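Local coordinates for beta-ketoacyl synthase (Burkholderia phymatum, PDB 4EWG), which probably acts as a 3-oxoacyl-[acyl-carrier-protein] synthase, condensing acyl units as in fatty-acid synthesis, and can bind a calcium ion, at residues N137-V140 / P144-T147. Sequence-based numbering, arbitrary orientation.
Sequences NSYV and PHTT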
ATOM      1  N   ASN A 137     -12.821 -16.321   3.240  1.00 19.84           N
ATOM      2  CA  ASN A 137     -11.875 -15.600   4.095  1.00 19.62           C
ATOM      3  C   ASN A 137     -10.446 -15.594   3.557  1.00 18.01           C
ATOM      4  O   ASN A 137      -9.574 -14.955   4.138  1.00 17.53           O
ATOM      5  CB  ASN A 137     -11.862 -16.225   5.507  1.00 20.87           C
ATOM      6  CG  ASN A 137     -13.083 -15.873   6.297  1.00 22.09           C
ATOM      7  OD1 ASN A 137     -13.456 -14.727   6.349  1.00 23.96           O
ATOM      8  ND2 ASN A 137     -13.693 -16.844   6.938  1.00 23.51           N
ATOM      9  N   SER A 138     -10.205 -16.302   2.473  1.00 17.15           N
ATOM     10  CA  SER A 138      -8.832 -16.447   1.971  1.00 16.75           C
ATOM     11  C   SER A 138      -8.242 -15.104   1.509  1.00 16.05           C
ATOM     12  O   SER A 138      -7.099 -14.742   1.858  1.00 15.79           O
ATOM     13  CB  SER A 138      -8.801 -17.490   0.846  1.00 17.05           C
ATOM     14  OG  SER A 138      -9.116 -18.799   1.330  1.00 17.17           O
ATOM     15  N   TYR A 139      -9.029 -14.337   0.763  1.00 18.44           N
ATOM     16  CA  TYR A 139      -8.517 -13.072   0.206  1.00 17.33           C
ATOM     17  C   TYR A 139      -8.100 -12.110   1.311  1.00 16.76           C
ATOM     18  O   TYR A 139      -7.016 -11.504   1.220  1.00 15.60           O
ATOM     19  CB  TYR A 139      -9.510 -12.369  -0.758  1.00 17.12           C
ATOM     20  CG  TYR A 139      -8.925 -11.060  -1.262  1.00 16.17           C
ATOM     21  CD1 TYR A 139      -7.792 -11.061  -2.082  1.00 15.89           C
ATOM     22  CD2 TYR A 139      -9.447  -9.853  -0.876  1.00 15.70           C
ATOM     23  CE1 TYR A 139      -7.235  -9.880  -2.543  1.00 15.34           C
ATOM     24  CE2 TYR A 139      -8.888  -8.651  -1.313  1.00 15.27           C
ATOM     25  CZ  TYR A 139      -7.767  -8.665  -2.136  1.00 15.06           C
ATOM     26  OH  TYR A 139      -7.182  -7.476  -2.570  1.00 14.23           O
ATOM     27  N   VAL A 140      -8.933 -11.972   2.346  1.00 16.36           N
ATOM     28  CA  VAL A 140      -8.659 -10.979   3.403  1.00 16.10           C
ATOM     29  C   VAL A 140      -7.424 -11.325   4.241  1.00 16.01           C
ATOM     30  O   VAL A 140      -6.721 -10.432   4.760  1.00 15.53           O
ATOM     31  CB  VAL A 140      -9.891 -10.749   4.345  1.00 16.21           C
ATOM     32  CG1 VAL A 140     -10.351 -12.030   5.049  1.00 16.76           C
ATOM     33  CG2 VAL A 140      -9.559  -9.685   5.377  1.00 15.96           C
ATOM     34  N   PRO A 144      -2.853  -7.583   0.051  1.00 12.94           N
ATOM     35  CA  PRO A 144      -1.742  -6.670   0.338  1.00 12.42           C
ATOM     36  C   PRO A 144      -1.923  -5.923   1.656  1.00 11.77           C
ATOM     37  O   PRO A 144      -0.985  -5.739   2.421  1.00 11.44           O
ATOM     38  CB  PRO A 144      -1.814  -5.707  -0.839  1.00 12.69           C
ATOM     39  CG  PRO A 144      -2.292  -6.602  -1.952  1.00 13.30           C
ATOM     40  CD  PRO A 144      -3.365  -7.406  -1.317  1.00 13.22           C
ATOM     41  N   HIS A 145      -3.147  -5.483   1.885  1.00 11.53           N
ATOM     42  CA  HIS A 145      -3.470  -4.651   3.027  1.00 11.11           C
ATOM     43  C   HIS A 145      -4.108  -5.416   4.170  1.00 10.97           C
ATOM     44  O   HIS A 145      -4.813  -4.832   4.962  1.00 10.65           O
ATOM     45  CB  HIS A 145      -4.332  -3.453   2.596  1.00 11.11           C
ATOM     46  CG  HIS A 145      -5.592  -3.822   1.830  1.00 11.27           C
ATOM     47  ND1 HIS A 145      -5.618  -4.773   0.884  1.00 11.49           N
ATOM     48  CD2 HIS A 145      -6.877  -3.305   1.892  1.00 11.47           C
ATOM     49  CE1 HIS A 145      -6.869  -4.857   0.353  1.00 11.72           C
ATOM     50  NE2 HIS A 145      -7.642  -3.977   0.977  1.00 11.60           N
ATOM     51  N   THR A 146      -3.802  -6.723   4.286  1.00 10.94           N
ATOM     52  CA  THR A 146      -4.342  -7.564   5.351  1.00 10.97           C
ATOM     53  C   THR A 146      -4.005  -7.027   6.751  1.00 10.91           C
ATOM     54  O   THR A 146      -4.882  -6.979   7.639  1.00 10.88           O
ATOM     55  CB  THR A 146      -3.908  -9.041   5.218  1.00 11.17           C
ATOM     56  OG1 THR A 146      -4.663  -9.847   6.131  1.00 11.18           O
ATOM     57  CG2 THR A 146      -2.403  -9.234   5.430  1.00 11.21           C
ATOM     58  N   THR A 147      -2.752  -6.614   6.951  1.00 10.64           N
ATOM     59  CA  THR A 147      -2.369  -6.100   8.237  1.00 10.81           C
ATOM     60  C   THR A 147      -3.207  -4.826   8.558  1.00 11.00           C
ATOM     61  O   THR A 147      -3.825  -4.748   9.607  1.00 11.26           O
ATOM     62  CB  THR A 147      -0.866  -5.810   8.330  1.00 10.56           C
ATOM     63  OG1 THR A 147      -0.490  -4.915   7.292  1.00 10.46           O
ATOM     64  CG2 THR A 147      -0.060  -7.084   8.249  1.00 10.58           C
TER
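Thr146 OG1 is gripped by two groups: it donates a hydrogen bond to Val140 O at 2.5 Å and hydrogen-bonds to Ser78 OG of helix 76-92. Toward Val140 it lies in the carbonyl plane, with a C=O...donor angle of 148°. With chi1 near trans (-169°), the Thr146 side chain turns its hydroxyl to Val140 O, and Thr146 CB follows at 3.2 Å from the same oxygen. Here the chains run closest, Val140 CA and Thr146 CA being 5.8 Å apart.

Helix 138-142 is short, and only three residues separate its end from the start of helix 146-154, with His145 at the N-cap position of the latter. The bond from Thr146 therefore ties the first turn of the second helix back to the first across the bend, within the N-terminal half of the thiolase-like fold.

The Tyr139 side chain also spans the turn. With CG anti to the backbone N (chi1 179°), Tyr139 carries its OH to segment 144-147, where it lies 3.9 Å from His145 CE1, at the edge of the imidazole and in its plane, and 4.0 Å from Pro144 CD. The Tyr139 side chain crosses those of both residues at about a right angle, in a loose contact without a bond between them. Its hydroxyl finds a hydrogen-bonding partner in Ser112 O of the second subunit, whose Phe399 meets the Tyr139 ring edge-to-face. On that same second subunit, Pro144 packs against Ser112 and His145 against Ser165.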